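PDB 5ZVE: tRNA (cytosine(72)-C(5))-methyltransferase, which transfers a methyl group from S-adenosyl-L-methionine to the C5 position of cytosine 72 in several tRNAs. Local coordinates for residues D129-V135 with K284-E288; R75-S81 with L160-L165; I305-I309 with F336-M342. All coordinates share one frame; numbering follows the deposited sequence.

In the fold
Contact 2 opens first, at residues 75-81 just after strand 70-74 of the ferredoxin-like sheet; contact 1 opens at 129-135 before contact 2 closes at 160-165, and itself closes only at 284-288. The two therefore cross along the chain. Contact 2 joins this linker to the corner at the end of strand 154-161 of the PUA domain, while contact 1 joins a PUA turn to a loop of the methyltransferase domain. They meet through neighbouring strands 134-140 and 154-161, where Leu134 packs on Phe80. Contact 3 follows in series and closes a short loop through strand 316-322, setting helix 291-310 against helix 331-339 and the residues up to Met342, its centre about 39 and 44 Å from those of contacts 1 and 2.

Contact 1. Residues D129-V135 with K284-E288; sequences DPKGLLV and KLWEE
Lys131 lies across one face of the Trp286 indole, its chain running in the opposite direction to the tryptophan side chain. CB starts just outside the rim of the benzene part, 3.6 Å from Trp286 CZ2, and CG passes on toward NE1 at a longer range. CD then sits almost squarely above the pyrrole ring, 3.5 Å from its centroid, a CH-pi contact over the face of that ring. Extended beyond CG, the chain brings NZ to 3.9 Å from Trp286 CB. This ammonium group makes an off-centre cation-pi contact with the five-membered ring, 29° off the normal, and Arg30 makes a further cation-pi contact with the same indole. The lysine belongs to the tight turn joining strands 124-128 and 134-140 of the PUA domain, a type I beta turn from Asp129 to Gly132 with an Asx turn built on Asp129. OD1 of that aspartate accepts the backbone N of Lys131 and of Leu133, at 2.9 and 2.7 Å, from opposite faces of the carboxylate. Its other oxygen is turned to the methyltransferase loop: Trp286 NE1 donates to Asp129 OD2 over 2.6 Å at 157°, in the plane of the indole and onto the syn lone pair. One carboxylate thus holds the turn in shape and helps to fix how the ring is rotated beneath Lys131. Beside this, Leu133, with CG anti to the backbone N (chi1 -177°), crosses the buried Leu285 at about a right angle and sets CD2 3.6 Å from Leu285 CG, while Val135 CG1 approaches Leu285 CD2 at 4.4 Å.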
# COMPACT_ATOMS: atom_id res chain seq x y z
N ASP A 129 10.40 -0.80 19.56
CA ASP A 129 10.86 0.18 18.58
C ASP A 129 11.58 1.31 19.32
O ASP A 129 11.59 1.31 20.56
CB ASP A 129 9.67 0.66 17.72
CG ASP A 129 8.83 1.74 18.39
OD1 ASP A 129 8.96 2.02 19.60
OD2 ASP A 129 7.98 2.31 17.66
N PRO A 130 12.20 2.26 18.59
CA PRO A 130 13.00 3.27 19.30
C PRO A 130 12.19 4.15 20.27
O PRO A 130 12.78 4.83 21.09
CB PRO A 130 13.58 4.12 18.17
CG PRO A 130 13.62 3.21 17.00
CD PRO A 130 12.39 2.37 17.12
N LYS A 131 10.86 4.11 20.18
CA LYS A 131 10.01 4.91 21.05
C LYS A 131 9.29 4.07 22.10
O LYS A 131 8.32 4.54 22.71
CB LYS A 131 8.99 5.68 20.22
CG LYS A 131 9.59 6.70 19.27
CD LYS A 131 8.51 7.43 18.50
CE LYS A 131 9.12 8.38 17.48
NZ LYS A 131 8.09 9.16 16.74
N GLY A 132 9.74 2.84 22.32
CA GLY A 132 9.21 2.03 23.40
C GLY A 132 7.97 1.21 23.08
O GLY A 132 7.41 0.57 23.97
N LEU A 133 7.55 1.23 21.82
CA LEU A 133 6.41 0.41 21.41
C LEU A 133 6.80 -1.07 21.40
O LEU A 133 7.74 -1.47 20.72
CB LEU A 133 5.91 0.84 20.03
CG LEU A 133 4.67 0.11 19.50
CD1 LEU A 133 3.45 0.38 20.39
CD2 LEU A 133 4.38 0.51 18.07
N LEU A 134 6.08 -1.87 22.18
CA LEU A 134 6.33 -3.31 22.21
C LEU A 134 5.76 -3.95 20.95
O LEU A 134 4.55 -3.96 20.74
CB LEU A 134 5.72 -3.94 23.46
CG LEU A 134 5.85 -5.46 23.59
CD1 LEU A 134 7.32 -5.86 23.70
CD2 LEU A 134 5.06 -5.96 24.79
N VAL A 135 6.64 -4.50 20.12
CA VAL A 135 6.22 -5.02 18.82
C VAL A 135 6.32 -6.53 18.73
O VAL A 135 5.79 -7.14 17.81
CB VAL A 135 7.04 -4.39 17.68
CG1 VAL A 135 6.88 -2.88 17.69
CG2 VAL A 135 8.50 -4.78 17.79
N LYS A 284 0.37 1.80 11.13
CA LYS A 284 0.88 3.13 11.41
C LYS A 284 1.38 3.19 12.86
O LYS A 284 0.63 3.54 13.76
CB LYS A 284 -0.20 4.18 11.16
CG LYS A 284 0.30 5.62 11.22
CD LYS A 284 1.26 5.93 10.09
CE LYS A 284 0.55 5.96 8.75
NZ LYS A 284 1.41 6.52 7.67
N LEU A 285 2.64 2.82 13.06
CA LEU A 285 3.25 2.83 14.39
C LEU A 285 3.34 4.27 14.91
O LEU A 285 2.90 4.55 16.03
CB LEU A 285 4.63 2.18 14.36
CG LEU A 285 4.70 0.65 14.46
CD1 LEU A 285 4.05 -0.03 13.26
CD2 LEU A 285 6.14 0.17 14.62
N TRP A 286 3.91 5.16 14.12
CA TRP A 286 3.96 6.58 14.46
C TRP A 286 3.76 7.42 13.21
O TRP A 286 4.53 7.31 12.25
CB TRP A 286 5.29 6.96 15.12
CG TRP A 286 5.63 6.10 16.30
CD1 TRP A 286 6.46 5.03 16.32
CD2 TRP A 286 5.13 6.25 17.64
NE1 TRP A 286 6.52 4.50 17.59
CE2 TRP A 286 5.71 5.22 18.41
CE3 TRP A 286 4.24 7.14 18.25
CZ2 TRP A 286 5.43 5.07 19.77
CZ3 TRP A 286 3.97 6.98 19.60
CH2 TRP A 286 4.57 5.96 20.34
N GLU A 287 2.72 8.25 13.21
CA GLU A 287 2.44 9.12 12.07
C GLU A 287 3.32 10.36 12.14
O GLU A 287 3.25 11.12 13.10
CB GLU A 287 0.96 9.51 12.05
CG GLU A 287 0.58 10.41 10.88
CD GLU A 287 0.78 9.75 9.53
OE1 GLU A 287 1.76 10.09 8.83
OE2 GLU A 287 -0.05 8.88 9.17
N GLU A 288 4.16 10.56 11.12
CA GLU A 288 5.08 11.69 11.11
C GLU A 288 4.56 12.88 10.31
O GLU A 288 4.89 14.03 10.61
CB GLU A 288 6.44 11.27 10.56
CG GLU A 288 7.08 10.10 11.30
CD GLU A 288 7.12 8.84 10.46
OE1 GLU A 288 6.31 8.74 9.51
OE2 GLU A 288 7.95 7.95 10.74

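Contact 2. Residues R75-S81 with L160-L165; sequences REGPNFS and LPKFKL
Leu160 meets two residues of the 75-81 linker: its CD1 touches CB of Asn79, and its CD2 lies 3.9 Å from CD2 of Phe80, whose ring edge also faces the Leu160 carbonyl O. Pro161 offers its carbonyl O to the Asn79 amide, ND2 donating over 2.6 Å nearly in its own amide plane. At Lys162 the backbone O accepts Asn79 N at 2.9 Å; the side chain, its CG opposite the backbone N (chi1 171°) and bent at chi2 and chi3, crosses the Phe80 ring at about a right angle, CD 3.4 Å from CE1. NZ salt-bridges Asp82 and bonds weakly to Phe80 O. Phe163 places CE1 3.5 Å above the centre of the Arg75 guanidinium, the two planes 44° apart. On its other flank runs Pro78, after a cis peptide; a CB on Gly77 would strike both Lys162 O and Phe163 CD1. Lys164 N and O pair with Glu76 O and N at 2.7 and 3.0 Å, and Leu165 CD2 rests 3.6 Å from Arg75 CB. Arg75 NH2 also reaches Glu31 and Pro32, so a serine here would probably leave Glu31 without this ion-pair mate and open a gap over the side of the Phe163 ring that the guanidinium covers. The Glu76-Lys164 couple is a single antiparallel hydrogen-bonded bridge, stitching the linker after ferredoxin-like strand 70-74 to the residues after PUA strand 154-161.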
# COMPACT_ATOMS: atom_id res chain seq x y z
N ARG A 75 -5.45 -12.16 9.25
CA ARG A 75 -4.39 -11.74 10.17
C ARG A 75 -4.55 -12.40 11.53
O ARG A 75 -5.66 -12.68 11.97
CB ARG A 75 -4.40 -10.22 10.29
CG ARG A 75 -3.47 -9.65 11.33
CD ARG A 75 -4.28 -9.05 12.46
NE ARG A 75 -4.45 -7.61 12.32
CZ ARG A 75 -5.34 -6.89 13.00
NH1 ARG A 75 -6.16 -7.48 13.86
NH2 ARG A 75 -5.40 -5.58 12.81
N GLU A 76 -3.42 -12.67 12.19
CA GLU A 76 -3.44 -13.23 13.54
C GLU A 76 -2.99 -12.17 14.55
O GLU A 76 -2.05 -11.42 14.30
CB GLU A 76 -2.53 -14.45 13.62
CG GLU A 76 -2.98 -15.60 12.73
CD GLU A 76 -1.99 -16.76 12.70
OE1 GLU A 76 -0.93 -16.66 13.36
OE2 GLU A 76 -2.26 -17.76 12.01
N GLY A 77 -3.69 -12.09 15.68
CA GLY A 77 -3.36 -11.14 16.73
C GLY A 77 -4.52 -10.24 17.11
O GLY A 77 -5.57 -10.27 16.47
N PRO A 78 -4.32 -9.39 18.13
CA PRO A 78 -3.06 -9.17 18.85
C PRO A 78 -2.72 -10.31 19.81
O PRO A 78 -3.58 -10.80 20.53
CB PRO A 78 -3.31 -7.87 19.62
CG PRO A 78 -4.79 -7.86 19.83
CD PRO A 78 -5.39 -8.49 18.60
N ASN A 79 -1.45 -10.71 19.80
CA ASN A 79 -1.00 -11.85 20.59
C ASN A 79 -0.70 -11.48 22.04
O ASN A 79 -0.46 -12.36 22.86
CB ASN A 79 0.23 -12.47 19.94
CG ASN A 79 -0.09 -13.12 18.62
OD1 ASN A 79 -1.16 -13.68 18.44
ND2 ASN A 79 0.84 -13.03 17.67
N PHE A 80 -0.72 -10.19 22.35
CA PHE A 80 -0.65 -9.75 23.73
C PHE A 80 -1.32 -8.39 23.90
O PHE A 80 -1.56 -7.68 22.92
CB PHE A 80 0.80 -9.71 24.23
CG PHE A 80 1.76 -9.05 23.29
CD1 PHE A 80 1.91 -7.67 23.28
CD2 PHE A 80 2.55 -9.82 22.44
CE1 PHE A 80 2.81 -7.07 22.42
CE2 PHE A 80 3.44 -9.22 21.58
CZ PHE A 80 3.58 -7.84 21.57
N SER A 81 -1.63 -8.05 25.14
CA SER A 81 -2.35 -6.82 25.45
C SER A 81 -1.51 -5.58 25.19
O SER A 81 -0.28 -5.64 25.16
CB SER A 81 -2.82 -6.84 26.91
OG SER A 81 -3.55 -5.66 27.22
N LEU A 160 6.61 -14.66 19.28
CA LEU A 160 5.37 -14.01 19.67
C LEU A 160 5.34 -12.58 19.16
O LEU A 160 5.53 -11.63 19.92
CB LEU A 160 5.20 -14.03 21.19
CG LEU A 160 3.80 -13.65 21.67
CD1 LEU A 160 2.78 -14.73 21.27
CD2 LEU A 160 3.80 -13.43 23.17
N PRO A 161 5.10 -12.41 17.85
CA PRO A 161 4.89 -11.08 17.30
C PRO A 161 3.57 -10.50 17.79
O PRO A 161 2.69 -11.26 18.17
CB PRO A 161 4.86 -11.33 15.79
CG PRO A 161 4.32 -12.72 15.67
CD PRO A 161 4.90 -13.47 16.84
N LYS A 162 3.44 -9.18 17.81
CA LYS A 162 2.18 -8.57 18.20
C LYS A 162 1.07 -9.01 17.24
O LYS A 162 -0.03 -9.36 17.67
CB LYS A 162 2.33 -7.05 18.22
CG LYS A 162 1.04 -6.30 18.42
CD LYS A 162 0.66 -6.19 19.87
CE LYS A 162 -0.01 -4.85 20.14
NZ LYS A 162 -0.85 -4.89 21.37
N PHE A 163 1.38 -9.01 15.95
CA PHE A 163 0.47 -9.51 14.92
C PHE A 163 1.23 -10.43 13.98
O PHE A 163 2.45 -10.34 13.87
CB PHE A 163 -0.17 -8.38 14.12
CG PHE A 163 -1.05 -7.47 14.93
CD1 PHE A 163 -2.38 -7.79 15.15
CD2 PHE A 163 -0.55 -6.28 15.44
CE1 PHE A 163 -3.20 -6.96 15.88
CE2 PHE A 163 -1.37 -5.43 16.18
CZ PHE A 163 -2.69 -5.77 16.40
N LYS A 164 0.50 -11.31 13.30
CA LYS A 164 1.11 -12.21 12.34
C LYS A 164 0.41 -12.18 10.99
O LYS A 164 -0.77 -12.49 10.88
CB LYS A 164 1.10 -13.64 12.89
CG LYS A 164 1.71 -14.67 11.95
CD LYS A 164 3.10 -14.26 11.50
CE LYS A 164 3.74 -15.36 10.67
NZ LYS A 164 4.99 -14.88 10.02
N LEU A 165 1.17 -11.78 9.97
CA LEU A 165 0.76 -11.90 8.58
C LEU A 165 1.72 -12.88 7.92
O LEU A 165 2.88 -12.94 8.29
CB LEU A 165 0.79 -10.55 7.86
CG LEU A 165 -0.23 -9.48 8.26
CD1 LEU A 165 -0.02 -8.22 7.44
CD2 LEU A 165 -1.63 -10.00 8.08

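Contact 3. Residues I305-I309 with F336-M342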
# COMPACT_ATOMS: atom_id res chain seq x y z
N ILE A 305 -2.43 16.27 -11.97
CA ILE A 305 -3.81 16.22 -12.42
C ILE A 305 -4.02 17.07 -13.67
O ILE A 305 -4.61 16.61 -14.65
CB ILE A 305 -4.75 16.73 -11.33
CG1 ILE A 305 -4.78 15.76 -10.15
CG2 ILE A 305 -6.14 16.96 -11.90
CD1 ILE A 305 -5.47 16.32 -8.92
N TRP A 306 -3.52 18.30 -13.62
CA TRP A 306 -3.61 19.21 -14.75
C TRP A 306 -2.88 18.62 -15.96
O TRP A 306 -3.41 18.64 -17.07
CB TRP A 306 -3.02 20.58 -14.38
CG TRP A 306 -3.08 21.65 -15.45
CD1 TRP A 306 -2.06 22.47 -15.86
CD2 TRP A 306 -4.22 22.00 -16.25
NE1 TRP A 306 -2.50 23.31 -16.85
CE2 TRP A 306 -3.82 23.05 -17.11
CE3 TRP A 306 -5.54 21.55 -16.32
CZ2 TRP A 306 -4.69 23.64 -18.03
CZ3 TRP A 306 -6.41 22.13 -17.23
CH2 TRP A 306 -5.97 23.17 -18.08
N ALA A 307 -1.70 18.06 -15.72
CA ALA A 307 -0.92 17.43 -16.78
C ALA A 307 -1.69 16.25 -17.39
O ALA A 307 -1.62 16.01 -18.60
CB ALA A 307 0.42 16.97 -16.25
N ALA A 308 -2.43 15.52 -16.55
CA ALA A 308 -3.21 14.38 -17.01
C ALA A 308 -4.39 14.83 -17.85
O ALA A 308 -4.66 14.27 -18.92
CB ALA A 308 -3.69 13.56 -15.83
N ILE A 309 -5.11 15.83 -17.35
CA ILE A 309 -6.27 16.38 -18.04
C ILE A 309 -5.90 16.87 -19.44
O ILE A 309 -6.61 16.60 -20.41
CB ILE A 309 -6.89 17.54 -17.24
CG1 ILE A 309 -7.49 17.01 -15.93
CG2 ILE A 309 -7.96 18.26 -18.05
CD1 ILE A 309 -8.02 18.11 -15.02
N PHE A 336 -11.31 20.41 -8.09
CA PHE A 336 -10.39 21.01 -9.04
C PHE A 336 -10.58 20.44 -10.45
O PHE A 336 -10.69 21.19 -11.42
CB PHE A 336 -8.95 20.80 -8.57
CG PHE A 336 -7.90 21.23 -9.55
CD1 PHE A 336 -7.72 22.57 -9.86
CD2 PHE A 336 -7.06 20.30 -10.15
CE1 PHE A 336 -6.75 22.97 -10.76
CE2 PHE A 336 -6.09 20.70 -11.05
CZ PHE A 336 -5.93 22.04 -11.35
N MET A 337 -10.65 19.12 -10.55
CA MET A 337 -10.83 18.45 -11.83
C MET A 337 -12.17 18.79 -12.47
O MET A 337 -12.28 18.93 -13.70
CB MET A 337 -10.73 16.92 -11.67
CG MET A 337 -9.41 16.46 -11.07
SD MET A 337 -9.16 14.66 -11.05
CE MET A 337 -10.45 14.10 -9.98
N ILE A 338 -13.19 18.92 -11.64
CA ILE A 338 -14.52 19.25 -12.11
C ILE A 338 -14.52 20.67 -12.70
O ILE A 338 -15.23 20.95 -13.66
CB ILE A 338 -15.56 19.10 -10.98
CG1 ILE A 338 -15.62 17.64 -10.53
CG2 ILE A 338 -16.94 19.56 -11.43
CD1 ILE A 338 -16.63 17.36 -9.44
N ARG A 339 -13.71 21.56 -12.13
CA ARG A 339 -13.57 22.92 -12.67
C ARG A 339 -12.77 22.94 -13.98
O ARG A 339 -12.83 23.92 -14.72
CB ARG A 339 -12.91 23.84 -11.64
CG ARG A 339 -13.77 24.06 -10.40
CD ARG A 339 -13.28 25.22 -9.53
NE ARG A 339 -11.94 25.00 -8.96
CZ ARG A 339 -11.71 24.48 -7.76
NH1 ARG A 339 -12.73 24.12 -6.99
NH2 ARG A 339 -10.47 24.32 -7.33
N LYS A 340 -12.03 21.87 -14.25
CA LYS A 340 -11.19 21.79 -15.45
C LYS A 340 -11.77 20.89 -16.56
O LYS A 340 -11.03 20.34 -17.37
CB LYS A 340 -9.77 21.31 -15.09
CG LYS A 340 -8.78 22.36 -14.52
CD LYS A 340 -9.37 23.33 -13.49
CE LYS A 340 -8.48 24.57 -13.31
NZ LYS A 340 -8.68 25.64 -14.34
N GLY A 341 -13.10 20.75 -16.60
CA GLY A 341 -13.74 20.04 -17.69
C GLY A 341 -13.83 18.53 -17.54
O GLY A 341 -14.01 17.82 -18.53
N MET A 342 -13.68 18.04 -16.32
CA MET A 342 -13.83 16.61 -16.05
C MET A 342 -15.16 16.34 -15.36
O MET A 342 -15.65 17.17 -14.61
CB MET A 342 -12.67 16.11 -15.19
CG MET A 342 -11.28 16.35 -15.74
SD MET A 342 -10.95 15.41 -17.24
CE MET A 342 -11.05 13.72 -16.63
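Ile305 and Ile309, one helical turn apart, pack on Met337, Lys340 and Met342 in the Rossmann-like fold of class I methyltransferases. Helix 291-310 is the connection of a beta-alpha-beta crossover from strand 267-273 to strand 316-322, and both helices of the contact lean on that second strand, Ile305 on Tyr320 and Met337 on Leu318. The packing across the interface is apolar, with no hydrogen bond between the segments. Ile305 CG2, anti to its own N, approaches the edge of the Phe336 ring at 3.8 Å from CE2 and presses on Met337 CG at 3.4 Å, tighter than usual van der Waals contact. Ile309 works with its terminal methyl: CD1 lies 3.6 Å from Lys340 CB and 3.8 Å from Met342 CG, where the methionine side chain, bent at chi2 and chi3, runs past it in the opposite direction. Trp306 adds a second aromatic side chain, and its first torsion (chi1 -178°) swings the indole out toward Lys340. There CZ3 meets Lys340 CG at 3.6 Å, the two side chains crossing at about a right angle; Lys340 NZ is too far from the six-membered ring for more than a weak cation-pi attraction. The Ile305 side chain is about 12 Å from the bound S-adenosyl-L-homocysteine, so the interface does not line the cofactor pocket. Backbone bonds lead the chain toward strand 342-344: Met337 O accepts Lys340 N at 3.0 Å and Met342 N at 3.1 Å, from opposite faces of its carbonyl plane.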